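Local coordinates for protein alpha-1,3-glucanase (Bacillus circulans, PDB 5ZRU) that probably hydrolyses alpha-1,3-glucan as a GH87-type glycoside hydrolase, this chain being its calcium- and zinc-binding catalytic unit, at residues A[24-29]-A[53-58]; A[188-193]-A[225-230]; A[434-439]-A[443-448]. All coordinates share one frame; numbering follows the deposited sequence.

Interaction 1: A[24-29]-A[53-58]; sequences DDAARG and RYIALP. With CA (calcium ion), chain M.
Asp24, at the 3-10 turn that opens 24-29, takes the guanidinium of Arg53 side-on, and the two side chains cross at about a right angle. Two nitrogens close on one oxygen: Arg53 NH2 reaches Asp24 OD1 at 2.8 Å in the fairly straight arm of the salt bridge (155°), while Arg53 NE meets the same Asp24 OD1 at 3.2 Å and is more bent. Both donors lie on the syn side of OD1, which sits at the guanidinium edge, close to its plane. The carboxylate itself is turned 41° from that plane, and OD2 gets merely a weak bond from NE. Arg53 can fold back to this grip because its chain bends at chi3 (71°).

Past the turn the contact becomes apolar. Ala26 CB touches Ile55 CD1 at 3.7 Å, with Trp66 of strand 63-67 also against the alanine. Arg28, on strand 27-29, lays its aliphatic part over the same isoleucine, CD standing 4.1 Å from Ile55 CG2. Ile55 is buried and serves both neighbours: Ala26 meets its CD1 tip, while Arg28 CD rests near both CG1 and CG2. It also packs on Ala64.

At the other end of Arg53 the backbone O binds a calcium ion at 2.3 Å; Asp22, Thr23, Ser50, Asp169 and a water complete the site. Strand 53-57 and strand 27-29 belong to different antiparallel sheets, and across these two segments the contact is made by side chains, as between the layers of a beta-sandwich, beside a calcium site of the D1 region.

Interaction 2: A[188-193]-A[225-230]; sequences SVTDFG and GTFHLG. With PE5 (3,6,9,12,15,18,21,24-octaoxahexacosan-1-ol), chain C; SO4 (sulfate ion), chain E.
Apolar contact joins the two segments: Val189 and Thr190, in the 3-10 turn 189-191, both reach CE1 of the buried Phe227 ring. Val189 CG2 comes within 4.1 Å of Phe227 CE1, and the two side chains approach from opposite directions. Thr190 CG2 lies at the ring edge, near its plane, 4.2 Å from Phe227 CE1, with the side chains crossing at about a right angle. The torsion of Thr190 divides its work: at chi1 60°, CG2 is anti to the carbonyl carbon and reaches the ring edge, while OG1 takes the polar side. Ile222 packs against both Val189 and Phe227, and Phe206 of helix 203-216 adds to the cover of the valine.

The hydrogen bonds here tighten the turn itself. Ser188 OG accepts from Thr190 N at 3.2 Å, closing an ST turn, and Ser188 N gives a nearly straight bond to Asp191 OD2 (169°), which it meets from well above the carboxylate plane. Asp191 OD2 is shared with Arg182 in a salt bridge. The backbone bond from Asp191 N to Ser188 O (2.9 Å) completes the curl.

A sulfate and a polyether chain bind at the hydroxyl groups. Ser188 OG donates to O2 of the sulfate at 2.7 Å; this ion, probably from the crystallisation liquor, is also held by Arg182. On strand 225-229, Thr226 OG1 has a weak bond to O52 of the polyether.

Asp202, a ligand of a nearby calcium ion, touches Phe227 and accepts from His228 N. The contact thus packs the turn leading toward helix 203-216 against strand 225-229, at the beginning of the parallel beta-helix characteristic of the pectate-lyase-like clan.

Interaction 3: A[434-439]-A[443-448]; sequences IRMNTV and YHFQNN. With SO4 (sulfate ion), chain D.
His444 lies flat against Thr438, whose CA is the nearest to its own across the two segments. Thr438 CB sits 3.7 Å from the centroid of the imidazole and 5° off its normal, a CH-pi contact almost exactly over the centre of one face. The ring's position is fixed by its two nitrogens: ND1 bonds Asp482 and NE2 the backbone O of Phe440. Thr438 OG1 is likewise tied to the backbone of Asp482, so both partners are held by the same neighbouring loop. Replacing His444 by alanine is likely to leave Asp482 without its imidazole mate and the Thr438 beta-carbon without the ring face it rests on. His444 N points straight at O4 of a sulfate, 2.9 Å away, an ion probably from the crystallisation liquor.

Phe445 follows, and its ring is met by three residues of 434-439. Thr438 CG2 comes to its edge, near the ring plane, 3.6 Å from CD2 of Phe445, and Asn437 O lies near the same plane. Met436 reaches the far end obliquely, its chain bent at chi3 (66°), which brings CE to 3.5 Å from Phe445 CZ.

Gln446 N bonds O2 of the same sulfate at 2.8 Å, so the backbone cradles the ion. A type I turn, Phe445 to Asn448, then carries the chain on, Asn448 N returning to Phe445 O at 3.1 Å.

Strand 435-437 runs parallel between strands 411-412 and 475-478. The loop 443-448 folds back over its end, and Ile451 of strand 451-459 and Ile484 of strand 484-485 close round Phe445.

Overall arrangement
Three separate sites share no residues, their centres 40 to 43 Å apart. Interaction 1 is the surface contact, in the D1 region, and relies on a charged pair with an aliphatic patch joining two antiparallel sheets. Interactions 2 and 3 are buried and belong to the parallel beta-helix, one near its beginning and the other farther along. Each uses a phenylalanine: in interaction 2 it stands on the strand and packs on a turn, in interaction 3 it lies in the loop and packs on the strand end. Interaction 2 is the smaller and purely apolar across its segments, whereas interaction 3 adds a histidine face. Calcium is bound directly within interaction 1; near interaction 2 it is a neighbour.

Interaction 1: A[24-29]-A[53-58]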
# COMPACT_ATOMS: atom_id res chain seq x y z
N ASP A 24 17.77 0.26 13.48
CA ASP A 24 18.52 0.33 14.72
C ASP A 24 18.98 -1.03 15.22
O ASP A 24 19.85 -1.09 16.09
CB ASP A 24 17.68 1.04 15.79
CG ASP A 24 17.40 2.49 15.44
OD1 ASP A 24 18.35 3.22 15.10
OD2 ASP A 24 16.22 2.91 15.48
N ASP A 25 18.43 -2.13 14.68
CA ASP A 25 18.92 -3.47 14.99
C ASP A 25 20.24 -3.79 14.30
O ASP A 25 20.87 -4.80 14.64
CB ASP A 25 17.89 -4.53 14.59
CG ASP A 25 16.59 -4.44 15.37
OD1 ASP A 25 16.62 -4.11 16.57
OD2 ASP A 25 15.52 -4.72 14.77
N ALA A 26 20.68 -2.97 13.36
CA ALA A 26 21.83 -3.31 12.54
C ALA A 26 23.11 -2.73 13.11
O ALA A 26 23.14 -1.60 13.61
CB ALA A 26 21.65 -2.79 11.11
N ALA A 27 24.18 -3.51 13.01
CA ALA A 27 25.52 -2.98 13.10
C ALA A 27 25.92 -2.35 11.77
O ALA A 27 25.63 -2.92 10.70
CB ALA A 27 26.51 -4.08 13.49
N ARG A 28 26.56 -1.19 11.83
CA ARG A 28 27.01 -0.45 10.65
C ARG A 28 28.53 -0.46 10.57
O ARG A 28 29.21 -0.32 11.58
CB ARG A 28 26.56 1.01 10.71
CG ARG A 28 25.11 1.25 10.99
CD ARG A 28 24.79 2.73 10.84
NE ARG A 28 25.30 3.55 11.94
CZ ARG A 28 24.71 3.66 13.13
NH1 ARG A 28 23.61 2.97 13.39
NH2 ARG A 28 25.24 4.44 14.06
N GLY A 29 29.06 -0.58 9.36
CA GLY A 29 30.51 -0.50 9.27
C GLY A 29 30.99 -0.16 7.88
O GLY A 29 30.21 0.03 6.95
N ARG A 53 14.53 6.82 9.55
CA ARG A 53 15.93 6.47 9.76
C ARG A 53 16.29 5.32 8.83
O ARG A 53 15.53 4.37 8.71
CB ARG A 53 16.20 6.04 11.21
CG ARG A 53 16.03 7.14 12.24
CD ARG A 53 15.77 6.55 13.61
NE ARG A 53 16.96 5.92 14.16
CZ ARG A 53 17.95 6.58 14.75
NH1 ARG A 53 17.89 7.90 14.86
NH2 ARG A 53 19.00 5.93 15.23
N TYR A 54 17.45 5.40 8.18
CA TYR A 54 17.95 4.27 7.41
C TYR A 54 19.47 4.30 7.41
O TYR A 54 20.09 5.26 7.87
CB TYR A 54 17.39 4.27 5.97
CG TYR A 54 17.96 5.33 5.05
CD1 TYR A 54 17.47 6.64 5.08
CD2 TYR A 54 18.96 5.02 4.14
CE1 TYR A 54 17.97 7.62 4.20
CE2 TYR A 54 19.47 5.99 3.26
CZ TYR A 54 18.97 7.29 3.30
OH TYR A 54 19.47 8.24 2.43
N ILE A 55 20.07 3.22 6.90
CA ILE A 55 21.52 3.09 6.83
C ILE A 55 21.96 3.40 5.41
O ILE A 55 21.55 2.72 4.46
CB ILE A 55 21.99 1.69 7.26
CG1 ILE A 55 21.54 1.39 8.68
CG2 ILE A 55 23.52 1.59 7.16
CD1 ILE A 55 20.93 0.02 8.82
N ALA A 56 22.79 4.42 5.26
CA ALA A 56 23.38 4.74 3.97
C ALA A 56 24.64 3.92 3.77
O ALA A 56 25.47 3.81 4.68
CB ALA A 56 23.68 6.23 3.86
N LEU A 57 24.78 3.34 2.57
CA LEU A 57 25.97 2.62 2.11
C LEU A 57 26.61 3.43 0.98
O LEU A 57 26.37 3.16 -0.20
CB LEU A 57 25.60 1.21 1.65
CG LEU A 57 24.73 0.40 2.61
CD1 LEU A 57 24.39 -0.98 2.04
CD2 LEU A 57 25.39 0.27 3.97
N PRO A 58 27.40 4.45 1.31
CA PRO A 58 27.86 5.37 0.27
C PRO A 58 29.02 4.85 -0.56
O PRO A 58 29.22 5.35 -1.67
CB PRO A 58 28.28 6.62 1.06
CG PRO A 58 27.81 6.40 2.46
CD PRO A 58 27.72 4.93 2.66
CA CA M . 14.22 2.57 9.36
O HOH W 1 14.00 2.54 11.82

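Interaction 2: A[188-193]-A[225-230]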
# COMPACT_ATOMS: atom_id res chain seq x y z
N SER A 188 -2.49 -26.83 -16.40
CA SER A 188 -1.35 -25.98 -16.09
C SER A 188 -1.00 -25.15 -17.31
O SER A 188 -1.20 -25.58 -18.45
CB SER A 188 -0.13 -26.81 -15.66
OG SER A 188 1.04 -26.00 -15.56
N VAL A 189 -0.48 -23.94 -17.08
CA VAL A 189 -0.05 -23.12 -18.20
C VAL A 189 1.05 -23.82 -19.00
O VAL A 189 1.19 -23.60 -20.20
CB VAL A 189 0.42 -21.73 -17.72
CG1 VAL A 189 -0.76 -20.94 -17.16
CG2 VAL A 189 1.56 -21.88 -16.71
N THR A 190 1.84 -24.68 -18.35
CA THR A 190 2.88 -25.38 -19.09
C THR A 190 2.31 -26.49 -19.97
O THR A 190 3.00 -26.93 -20.90
CB THR A 190 3.93 -25.96 -18.13
OG1 THR A 190 3.31 -26.89 -17.23
CG2 THR A 190 4.60 -24.85 -17.33
N ASP A 191 1.07 -26.93 -19.73
CA ASP A 191 0.41 -27.84 -20.65
C ASP A 191 0.23 -27.22 -22.03
O ASP A 191 0.09 -27.94 -23.02
CB ASP A 191 -0.97 -28.27 -20.15
CG ASP A 191 -0.92 -29.04 -18.85
OD1 ASP A 191 0.15 -29.55 -18.48
OD2 ASP A 191 -1.99 -29.16 -18.20
N PHE A 192 0.20 -25.89 -22.10
CA PHE A 192 -0.12 -25.17 -23.32
C PHE A 192 1.07 -24.38 -23.86
O PHE A 192 0.91 -23.49 -24.69
CB PHE A 192 -1.33 -24.27 -23.08
CG PHE A 192 -2.58 -25.05 -22.83
CD1 PHE A 192 -3.39 -25.44 -23.88
CD2 PHE A 192 -2.91 -25.47 -21.55
CE1 PHE A 192 -4.52 -26.20 -23.66
CE2 PHE A 192 -4.04 -26.23 -21.33
CZ PHE A 192 -4.84 -26.60 -22.38
N GLY A 193 2.27 -24.72 -23.40
CA GLY A 193 3.48 -24.18 -24.00
C GLY A 193 4.24 -23.19 -23.15
O GLY A 193 5.34 -22.79 -23.55
N GLY A 225 8.23 -20.84 -10.88
CA GLY A 225 9.07 -20.25 -11.90
C GLY A 225 8.58 -18.87 -12.28
O GLY A 225 7.54 -18.39 -11.85
N THR A 226 9.39 -18.22 -13.12
CA THR A 226 9.06 -16.90 -13.64
C THR A 226 8.49 -17.03 -15.04
O THR A 226 9.11 -17.63 -15.93
CB THR A 226 10.29 -15.99 -13.66
OG1 THR A 226 10.76 -15.79 -12.32
CG2 THR A 226 9.94 -14.63 -14.28
N PHE A 227 7.30 -16.46 -15.24
CA PHE A 227 6.63 -16.43 -16.53
C PHE A 227 6.52 -14.98 -16.98
O PHE A 227 6.28 -14.09 -16.17
CB PHE A 227 5.26 -17.09 -16.43
CG PHE A 227 5.34 -18.52 -16.04
CD1 PHE A 227 5.44 -19.51 -17.00
CD2 PHE A 227 5.40 -18.88 -14.69
CE1 PHE A 227 5.53 -20.84 -16.64
CE2 PHE A 227 5.51 -20.20 -14.32
CZ PHE A 227 5.57 -21.19 -15.30
N HIS A 228 6.70 -14.76 -18.28
CA HIS A 228 6.79 -13.42 -18.84
C HIS A 228 5.59 -13.14 -19.72
O HIS A 228 5.30 -13.91 -20.65
CB HIS A 228 8.10 -13.24 -19.63
CG HIS A 228 9.32 -13.27 -18.77
ND1 HIS A 228 9.99 -14.43 -18.45
CD2 HIS A 228 9.99 -12.27 -18.15
CE1 HIS A 228 11.02 -14.15 -17.68
NE2 HIS A 228 11.05 -12.84 -17.47
N LEU A 229 4.89 -12.05 -19.43
CA LEU A 229 3.67 -11.70 -20.15
C LEU A 229 3.86 -10.33 -20.79
O LEU A 229 3.95 -9.32 -20.09
CB LEU A 229 2.46 -11.71 -19.21
CG LEU A 229 2.21 -12.98 -18.41
CD1 LEU A 229 0.88 -12.87 -17.66
CD2 LEU A 229 2.18 -14.21 -19.30
N GLY A 230 3.93 -10.30 -22.12
CA GLY A 230 4.24 -9.10 -22.88
C GLY A 230 3.07 -8.18 -23.15
O GLY A 230 3.20 -7.25 -23.96
C48 PE5 C . 11.30 -6.48 -16.85
C50 PE5 C . 11.20 -5.24 -15.96
O1 PE5 C . 12.43 -4.55 -15.95
C1 PE5 C . 12.43 -3.35 -15.22
C2 PE5 C . 13.85 -2.79 -15.11
O2 PE5 C . 14.65 -3.66 -14.36
C3 PE5 C . 16.01 -3.35 -14.30
C4 PE5 C . 16.76 -4.43 -13.51
O3 PE5 C . 16.19 -4.56 -12.24
C5 PE5 C . 16.83 -5.46 -11.36
C6 PE5 C . 15.80 -6.39 -10.70
O4 PE5 C . 15.28 -5.84 -9.52
C7 PE5 C . 13.90 -6.03 -9.30
C8 PE5 C . 13.55 -7.52 -9.42
O5 PE5 C . 12.17 -7.65 -9.56
C9 PE5 C . 11.74 -8.93 -9.94
C10 PE5 C . 11.12 -9.61 -8.73
O6 PE5 C . 11.74 -10.85 -8.53
C11 PE5 C . 11.61 -11.36 -7.23
C12 PE5 C . 12.56 -12.54 -7.04
O7 PE5 C . 11.77 -13.65 -6.77
C13 PE5 C . 12.27 -14.52 -5.80
C14 PE5 C . 11.70 -15.91 -6.06
O8 PE5 C . 11.60 -16.09 -7.44
C15 PE5 C . 11.03 -17.30 -7.87
C16 PE5 C . 12.06 -18.11 -8.66
O52 PE5 C . 11.77 -18.09 -10.03
S SO4 E . 3.18 -28.76 -13.73
O1 SO4 E . 3.59 -28.90 -12.32
O2 SO4 E . 2.18 -27.70 -13.86
O3 SO4 E . 2.61 -30.02 -14.19
O4 SO4 E . 4.36 -28.41 -14.53

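Interaction 3: A[434-439]-A[443-448]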
# COMPACT_ATOMS: atom_id res chain seq x y z
N ILE A 434 -5.77 8.17 8.17
CA ILE A 434 -7.16 8.02 7.78
C ILE A 434 -7.64 9.36 7.22
O ILE A 434 -7.41 10.40 7.84
CB ILE A 434 -8.05 7.62 8.98
CG1 ILE A 434 -7.75 6.20 9.45
CG2 ILE A 434 -9.53 7.77 8.63
CD1 ILE A 434 -8.34 5.92 10.81
N ARG A 435 -8.33 9.32 6.08
CA ARG A 435 -8.96 10.54 5.59
C ARG A 435 -10.35 10.23 5.04
O ARG A 435 -10.63 9.11 4.58
CB ARG A 435 -8.10 11.26 4.52
CG ARG A 435 -8.17 10.67 3.11
CD ARG A 435 -7.35 11.53 2.15
NE ARG A 435 -7.29 10.95 0.81
CZ ARG A 435 -7.08 11.65 -0.29
NH1 ARG A 435 -6.90 12.97 -0.22
NH2 ARG A 435 -7.05 11.04 -1.47
N MET A 436 -11.22 11.22 5.12
CA MET A 436 -12.48 11.21 4.40
C MET A 436 -12.63 12.57 3.74
O MET A 436 -12.27 13.58 4.35
CB MET A 436 -13.66 10.94 5.33
CG MET A 436 -13.55 9.63 6.12
SD MET A 436 -14.96 9.39 7.24
CE MET A 436 -16.32 9.20 6.09
N ASN A 437 -13.12 12.61 2.51
CA ASN A 437 -13.50 13.89 1.94
C ASN A 437 -14.67 13.68 0.99
O ASN A 437 -15.05 12.54 0.69
CB ASN A 437 -12.31 14.61 1.26
CG ASN A 437 -11.82 13.94 -0.02
OD1 ASN A 437 -12.58 13.43 -0.83
ND2 ASN A 437 -10.50 13.98 -0.22
N THR A 438 -15.25 14.79 0.52
CA THR A 438 -16.30 14.76 -0.49
C THR A 438 -15.84 15.46 -1.77
O THR A 438 -16.65 16.03 -2.50
CB THR A 438 -17.59 15.38 0.05
OG1 THR A 438 -17.34 16.70 0.55
CG2 THR A 438 -18.16 14.53 1.20
N VAL A 439 -14.54 15.39 -2.07
CA VAL A 439 -14.00 16.12 -3.21
C VAL A 439 -14.19 15.42 -4.55
O VAL A 439 -14.04 16.06 -5.60
CB VAL A 439 -12.50 16.43 -2.97
CG1 VAL A 439 -11.64 15.25 -3.37
CG2 VAL A 439 -12.08 17.69 -3.71
N TYR A 443 -21.22 9.45 -5.47
CA TYR A 443 -22.00 9.53 -4.24
C TYR A 443 -21.13 9.99 -3.08
O TYR A 443 -19.97 9.61 -2.97
CB TYR A 443 -22.59 8.17 -3.88
CG TYR A 443 -23.37 7.54 -4.99
CD1 TYR A 443 -24.73 7.78 -5.13
CD2 TYR A 443 -22.76 6.69 -5.89
CE1 TYR A 443 -25.46 7.19 -6.14
CE2 TYR A 443 -23.47 6.09 -6.90
CZ TYR A 443 -24.81 6.35 -7.03
OH TYR A 443 -25.50 5.74 -8.04
N HIS A 444 -21.73 10.80 -2.20
CA HIS A 444 -21.08 11.16 -0.94
C HIS A 444 -21.83 10.50 0.22
O HIS A 444 -22.15 9.31 0.12
CB HIS A 444 -20.96 12.68 -0.84
CG HIS A 444 -20.06 13.25 -1.89
ND1 HIS A 444 -20.28 14.47 -2.50
CD2 HIS A 444 -18.94 12.74 -2.45
CE1 HIS A 444 -19.32 14.68 -3.39
NE2 HIS A 444 -18.49 13.65 -3.38
N PHE A 445 -22.10 11.23 1.31
CA PHE A 445 -22.49 10.57 2.56
C PHE A 445 -23.93 10.85 2.98
O PHE A 445 -24.29 10.57 4.12
CB PHE A 445 -21.54 10.99 3.69
CG PHE A 445 -20.10 10.62 3.44
CD1 PHE A 445 -19.68 9.30 3.57
CD2 PHE A 445 -19.18 11.57 3.03
CE1 PHE A 445 -18.37 8.94 3.30
CE2 PHE A 445 -17.88 11.22 2.76
CZ PHE A 445 -17.47 9.90 2.90
N GLN A 446 -24.76 11.38 2.07
CA GLN A 446 -26.10 11.80 2.47
C GLN A 446 -26.92 10.62 2.98
O GLN A 446 -27.72 10.77 3.92
CB GLN A 446 -26.81 12.47 1.31
CG GLN A 446 -28.24 12.87 1.63
CD GLN A 446 -28.95 13.54 0.47
OE1 GLN A 446 -28.66 14.69 0.13
NE2 GLN A 446 -29.88 12.82 -0.15
N ASN A 447 -26.76 9.44 2.38
CA ASN A 447 -27.48 8.25 2.79
C ASN A 447 -26.60 7.28 3.58
O ASN A 447 -26.85 6.08 3.60
CB ASN A 447 -28.09 7.56 1.58
CG ASN A 447 -29.15 8.42 0.92
OD1 ASN A 447 -30.02 8.97 1.60
ND2 ASN A 447 -29.08 8.56 -0.39
N ASN A 448 -25.57 7.80 4.25
CA ASN A 448 -24.70 6.97 5.08
C ASN A 448 -25.40 6.68 6.40
O ASN A 448 -25.64 7.60 7.20
CB ASN A 448 -23.37 7.67 5.32
CG ASN A 448 -22.49 6.90 6.27
OD1 ASN A 448 -22.54 5.66 6.31
ND2 ASN A 448 -21.69 7.62 7.05
S SO4 D . -25.04 12.26 -1.85
O1 SO4 D . -25.38 13.68 -1.81
O2 SO4 D . -24.32 11.91 -0.64
O3 SO4 D . -26.27 11.46 -1.94
O4 SO4 D . -24.21 12.00 -3.03